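Local coordinates for protein TssK (Serratia sp. FS14, PDB 5Y0E) that probably forms part of the baseplate of the bacterial type VI secretion system, as a trimeric structural protein of the VasE/ImpJ family, at residues 69-74 with 100-105; 368-373 with 415-420. One frame throughout, in Å; residues are numbered along the deposited sequence.

Contact 1. Residues 69-74 with 100-105; sequences MPDGTP and LALPTY
The thioether methyl of M69 rests on the backbone of strand 96-103, where CE lies 3.5 Å from the carbonyl O of L100 and 4.0 Å from CB of L102. The chain reaches this spot folded back on itself: CG is anti to the carbonyl carbon (chi1 -62°), and further bends follow at chi2 and chi3. A second patch forms where the L102 side chain crosses that of T73 at about a right angle. The leucine methyl CD2 meets T73 OG1 and T73 CG2 alike, each at 4.0 Å, while D71 OD2 stands farther off, at 4.3 Å from the same CD2.

No hydrogen bond joins the two segments directly, and the polar groups are organised within 69-74. A type I beta turn runs from M69 to G72, closed by G72 N to M69 O at 2.9 Å, and M69 N binds T73 O in the same loop between strands 62-68 and 74-78. D71 OD1 accepts both T73 N, in an Asx turn, and T73 OG1, at 2.8 Å; both donors come from one face of the carboxylate, above its plane. Outside the segments, R123 forms a salt bridge with D71 OD2 and hydrogen bonds with T73 OG1 and P103 O. At the turn, G72 O accepts a hydrogen bond from W34 of the second subunit.

The joint between the turn and the strand is thus apolar at M69 and L102, with its polar side linked indirectly through R123, whose positive charge would be expected to stabilise D71 as a carboxylate.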
loop_
_atom_site.group_PDB
_atom_site.type_symbol
_atom_site.label_atom_id
_atom_site.label_comp_id
_atom_site.label_asym_id
_atom_site.label_seq_id
_atom_site.Cartn_x
_atom_site.Cartn_y
_atom_site.Cartn_z
ATOM N N MET A 69 -8.109 -23.013 -6.045
ATOM C CA MET A 69 -7.040 -23.924 -6.363
ATOM C C MET A 69 -6.174 -23.348 -7.464
ATOM O O MET A 69 -6.576 -22.430 -8.170
ATOM C CB MET A 69 -7.614 -25.268 -6.787
ATOM C CG MET A 69 -8.430 -25.938 -5.694
ATOM S SD MET A 69 -7.502 -26.380 -4.201
ATOM C CE MET A 69 -6.396 -27.567 -4.875
ATOM N N PRO A 70 -4.956 -23.847 -7.613
ATOM C CA PRO A 70 -4.068 -23.281 -8.629
ATOM C C PRO A 70 -4.607 -23.376 -10.028
ATOM O O PRO A 70 -4.216 -22.571 -10.875
ATOM C CB PRO A 70 -2.788 -24.102 -8.457
ATOM C CG PRO A 70 -2.783 -24.403 -7.048
ATOM C CD PRO A 70 -4.205 -24.639 -6.634
ATOM N N ASP A 71 -5.485 -24.324 -10.306
ATOM C CA ASP A 71 -6.059 -24.458 -11.633
ATOM C C ASP A 71 -7.266 -23.557 -11.850
ATOM O O ASP A 71 -7.863 -23.609 -12.920
ATOM C CB ASP A 71 -6.448 -25.906 -11.901
ATOM C CG ASP A 71 -7.654 -26.322 -11.134
ATOM O OD1 ASP A 71 -7.976 -25.678 -10.121
ATOM O OD2 ASP A 71 -8.274 -27.307 -11.533
ATOM N N GLY A 72 -7.631 -22.745 -10.869
ATOM C CA GLY A 72 -8.691 -21.778 -10.997
ATOM C C GLY A 72 -9.970 -22.150 -10.285
ATOM O O GLY A 72 -10.917 -21.362 -10.287
ATOM N N THR A 73 -10.016 -23.306 -9.660
ATOM C CA THR A 73 -11.267 -23.825 -9.162
ATOM C C THR A 73 -11.565 -23.266 -7.786
ATOM O O THR A 73 -10.815 -23.539 -6.853
ATOM C CB THR A 73 -11.202 -25.319 -9.099
ATOM O OG1 THR A 73 -10.778 -25.806 -10.363
ATOM C CG2 THR A 73 -12.555 -25.880 -8.756
ATOM N N PRO A 74 -12.633 -22.504 -7.615
ATOM C CA PRO A 74 -13.037 -22.079 -6.274
ATOM C C PRO A 74 -13.649 -23.220 -5.494
ATOM O O PRO A 74 -14.193 -24.162 -6.061
ATOM C CB PRO A 74 -14.077 -20.995 -6.550
ATOM C CG PRO A 74 -14.589 -21.300 -7.893
ATOM C CD PRO A 74 -13.493 -21.942 -8.662
ATOM N N LEU A 100 -3.866 -29.721 0.323
ATOM C CA LEU A 100 -5.230 -29.894 -0.160
ATOM C C LEU A 100 -5.163 -29.963 -1.671
ATOM O O LEU A 100 -4.602 -29.072 -2.299
ATOM C CB LEU A 100 -6.116 -28.739 0.288
ATOM C CG LEU A 100 -7.585 -28.795 -0.116
ATOM C CD1 LEU A 100 -8.168 -30.115 0.298
ATOM C CD2 LEU A 100 -8.355 -27.657 0.507
ATOM N N ALA A 101 -5.641 -31.043 -2.248
ATOM C CA ALA A 101 -5.510 -31.216 -3.667
ATOM C C ALA A 101 -6.763 -31.542 -4.432
ATOM O O ALA A 101 -7.740 -31.947 -3.891
ATOM C CB ALA A 101 -4.465 -32.263 -3.940
ATOM N N LEU A 102 -6.689 -31.359 -5.732
ATOM C CA LEU A 102 -7.795 -31.611 -6.611
ATOM C C LEU A 102 -7.223 -32.022 -7.913
ATOM O O LEU A 102 -6.233 -31.498 -8.329
ATOM C CB LEU A 102 -8.600 -30.346 -6.812
ATOM C CG LEU A 102 -9.794 -30.516 -7.724
ATOM C CD1 LEU A 102 -10.886 -31.228 -6.970
ATOM C CD2 LEU A 102 -10.272 -29.186 -8.263
ATOM N N PRO A 103 -7.848 -32.976 -8.569
ATOM C CA PRO A 103 -7.361 -33.442 -9.850
ATOM C C PRO A 103 -7.594 -32.413 -10.906
ATOM O O PRO A 103 -8.530 -31.674 -10.832
ATOM C CB PRO A 103 -8.242 -34.633 -10.130
ATOM C CG PRO A 103 -8.713 -35.060 -8.816
ATOM C CD PRO A 103 -8.924 -33.814 -8.062
ATOM N N THR A 104 -6.717 -32.366 -11.879
ATOM C CA THR A 104 -6.858 -31.423 -12.967
ATOM C C THR A 104 -7.883 -31.938 -13.970
ATOM O O THR A 104 -8.022 -33.145 -14.175
ATOM C CB THR A 104 -5.519 -31.216 -13.654
ATOM O OG1 THR A 104 -5.164 -32.415 -14.327
ATOM C CG2 THR A 104 -4.443 -30.907 -12.636
ATOM N N TYR A 105 -8.611 -31.011 -14.590
ATOM C CA TYR A 105 -9.546 -31.391 -15.638
ATOM C C TYR A 105 -8.793 -31.876 -16.862
ATOM O O TYR A 105 -7.925 -31.175 -17.383
ATOM C CB TYR A 105 -10.447 -30.223 -16.031
ATOM C CG TYR A 105 -11.435 -30.618 -17.102
ATOM C CD1 TYR A 105 -11.089 -30.589 -18.445
ATOM C CD2 TYR A 105 -12.700 -31.066 -16.772
ATOM C CE1 TYR A 105 -11.966 -30.982 -19.411
ATOM C CE2 TYR A 105 -13.580 -31.459 -17.736
ATOM C CZ TYR A 105 -13.208 -31.412 -19.052
ATOM O OH TYR A 105 -14.087 -31.796 -20.031
#

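Contact 2. Residues 368-373 with 415-420; sequences IAPVTR and WKQMEK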
loop_
_atom_site.group_PDB
_atom_site.type_symbol
_atom_site.label_atom_id
_atom_site.label_comp_id
_atom_site.label_asym_id
_atom_site.label_seq_id
_atom_site.Cartn_x
_atom_site.Cartn_y
_atom_site.Cartn_z
ATOM N N ILE A 368 -1.509 -3.165 39.697
ATOM C CA ILE A 368 -1.284 -4.013 38.563
ATOM C C ILE A 368 -1.779 -5.415 38.827
ATOM O O ILE A 368 -1.471 -6.011 39.841
ATOM C CB ILE A 368 0.208 -4.037 38.193
ATOM C CG1 ILE A 368 0.617 -2.737 37.536
ATOM C CG2 ILE A 368 0.521 -5.158 37.237
ATOM C CD1 ILE A 368 2.074 -2.432 37.723
ATOM N N ALA A 369 -2.552 -5.925 37.881
ATOM C CA ALA A 369 -3.107 -7.255 37.957
ATOM C C ALA A 369 -3.587 -7.691 36.602
ATOM O O ALA A 369 -3.447 -6.970 35.631
ATOM C CB ALA A 369 -4.252 -7.277 38.928
ATOM N N PRO A 370 -4.172 -8.885 36.538
ATOM C CA PRO A 370 -4.701 -9.469 35.312
ATOM C C PRO A 370 -6.080 -8.921 35.080
ATOM O O PRO A 370 -6.781 -8.663 36.035
ATOM C CB PRO A 370 -4.752 -10.954 35.634
ATOM C CG PRO A 370 -3.969 -11.119 36.894
ATOM C CD PRO A 370 -4.203 -9.852 37.630
ATOM N N VAL A 371 -6.471 -8.771 33.829
ATOM C CA VAL A 371 -7.753 -8.172 33.493
ATOM C C VAL A 371 -8.959 -8.693 34.222
ATOM O O VAL A 371 -9.801 -7.919 34.654
ATOM C CB VAL A 371 -8.049 -8.230 31.995
ATOM C CG1 VAL A 371 -7.024 -7.399 31.253
ATOM C CG2 VAL A 371 -8.029 -9.655 31.491
ATOM N N THR A 372 -9.044 -10.012 34.351
ATOM C CA THR A 372 -10.148 -10.665 35.039
ATOM C C THR A 372 -10.190 -10.178 36.467
ATOM O O THR A 372 -11.233 -9.795 36.966
ATOM C CB THR A 372 -9.962 -12.184 35.052
ATOM O OG1 THR A 372 -9.068 -12.540 36.107
ATOM C CG2 THR A 372 -9.362 -12.648 33.744
ATOM N N ARG A 373 -9.040 -10.251 37.126
ATOM C CA ARG A 373 -8.911 -9.904 38.536
ATOM C C ARG A 373 -8.598 -8.473 38.901
ATOM O O ARG A 373 -8.187 -8.211 40.016
ATOM C CB ARG A 373 -7.829 -10.776 39.172
ATOM C CG ARG A 373 -7.639 -10.535 40.655
ATOM C CD ARG A 373 -8.923 -10.741 41.420
ATOM N NE ARG A 373 -9.447 -12.077 41.196
ATOM C CZ ARG A 373 -9.064 -13.144 41.886
ATOM N NH1 ARG A 373 -8.162 -13.020 42.850
ATOM N NH2 ARG A 373 -9.584 -14.335 41.622
ATOM N N TRP A 415 1.092 -13.256 41.768
ATOM C CA TRP A 415 1.949 -13.550 40.646
ATOM C C TRP A 415 1.473 -14.755 39.827
ATOM O O TRP A 415 1.434 -14.686 38.609
ATOM C CB TRP A 415 3.375 -13.772 41.115
ATOM C CG TRP A 415 4.283 -13.755 39.981
ATOM C CD1 TRP A 415 5.157 -14.719 39.619
ATOM C CD2 TRP A 415 4.387 -12.723 39.006
ATOM N NE1 TRP A 415 5.818 -14.345 38.476
ATOM C CE2 TRP A 415 5.355 -13.118 38.083
ATOM C CE3 TRP A 415 3.757 -11.499 38.832
ATOM C CZ2 TRP A 415 5.700 -12.337 37.003
ATOM C CZ3 TRP A 415 4.101 -10.733 37.772
ATOM C CH2 TRP A 415 5.063 -11.146 36.869
ATOM N N LYS A 416 1.080 -15.846 40.489
ATOM C CA LYS A 416 0.610 -17.052 39.802
ATOM C C LYS A 416 -0.569 -16.809 38.907
ATOM O O LYS A 416 -0.657 -17.383 37.839
ATOM C CB LYS A 416 0.238 -18.162 40.772
ATOM C CG LYS A 416 1.055 -18.196 42.034
ATOM C CD LYS A 416 2.483 -18.578 41.729
ATOM C CE LYS A 416 3.392 -18.057 42.817
ATOM N NZ LYS A 416 2.666 -18.054 44.112
ATOM N N GLN A 417 -1.490 -15.959 39.326
ATOM C CA GLN A 417 -2.625 -15.677 38.490
ATOM C C GLN A 417 -2.127 -15.046 37.209
ATOM O O GLN A 417 -2.549 -15.436 36.126
ATOM C CB GLN A 417 -3.621 -14.781 39.197
ATOM C CG GLN A 417 -5.040 -14.967 38.704
ATOM C CD GLN A 417 -6.092 -14.576 39.727
ATOM O OE1 GLN A 417 -5.791 -14.303 40.884
ATOM N NE2 GLN A 417 -7.338 -14.551 39.291
ATOM N N MET A 418 -1.224 -14.079 37.326
ATOM C CA MET A 418 -0.651 -13.461 36.161
ATOM C C MET A 418 -0.020 -14.498 35.245
ATOM O O MET A 418 -0.349 -14.535 34.070
ATOM C CB MET A 418 0.398 -12.432 36.552
ATOM C CG MET A 418 -0.153 -11.078 36.964
ATOM S SD MET A 418 -0.643 -10.059 35.591
ATOM C CE MET A 418 0.144 -10.899 34.241
ATOM N N GLU A 419 0.868 -15.326 35.795
ATOM C CA GLU A 419 1.594 -16.363 35.050
ATOM C C GLU A 419 0.729 -17.144 34.084
ATOM O O GLU A 419 1.139 -17.464 32.992
ATOM C CB GLU A 419 2.304 -17.309 36.002
ATOM C CG GLU A 419 3.419 -16.663 36.799
ATOM C CD GLU A 419 4.608 -17.580 36.981
ATOM O OE1 GLU A 419 5.258 -17.523 38.044
ATOM O OE2 GLU A 419 4.898 -18.358 36.056
ATOM N N LYS A 420 -0.468 -17.468 34.525
ATOM C CA LYS A 420 -1.462 -18.121 33.697
ATOM C C LYS A 420 -2.347 -17.135 32.956
ATOM O O LYS A 420 -3.281 -17.557 32.275
ATOM C CB LYS A 420 -2.323 -19.050 34.557
ATOM C CG LYS A 420 -1.566 -20.236 35.152
ATOM C CD LYS A 420 -2.271 -21.555 34.869
ATOM C CE LYS A 420 -3.335 -21.864 35.919
ATOM N NZ LYS A 420 -4.514 -22.626 35.409
#
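P370 and M418 meet obliquely, the ring atom CG of the proline lying 3.7 Å from the sulfur SD and 3.8 Å from CG of the methionine. M418 CG is anti to the carbonyl carbon (chi1 -81°), and the bend at chi2 (-78°) lays M418 SD alongside the proline ring, 3.9 Å from A369 C. F424, I385 and M340 also pack on M418, which lies between helix 414-419 and strand 366-370, outermost in its sheet within the chain.

Nearer solvent, Q417 and R373 cross at about a right angle. Q417 extends from the helix with CG anti to the backbone N, whereas R373 bends at chi2 and chi3. The amide and guanidinium planes stand 85° apart, and Q417 NE2 sits over one guanidinium face, displaced toward its rim and 3.2 Å from R373 NH2. These two nitrogens are both donors; Q417 OE1, 3.3 Å from R373 NH1, is close but poorly angled for a hydrogen bond.

Cohesion between strand and helix therefore comes from van der Waals packing of P370 with M418, bordered by a polar pair that approaches closely without a directional bond.

Contact 1 closes before contact 2 opens along the chain, and the two lie on opposite sides of its centre, 48 Å apart between centres and about 34 Å between nearest atoms. They share no sheet. Strand 96-103, which supplies the first part of 100-105, belongs to the mixed sheet that includes strands 142-155 and 163-174, whereas 368-373 begins on strand 366-370, outermost within the chain in a separate antiparallel sheet; the long helices 197-222, 229-253, 259-273 and 294-309 intervene in sequence. Residues of the other two subunits reach contact 1, but none touches contact 2. The first thus lies close to the trimer interface, while the second is packing internal to the C-terminal part of one subunit.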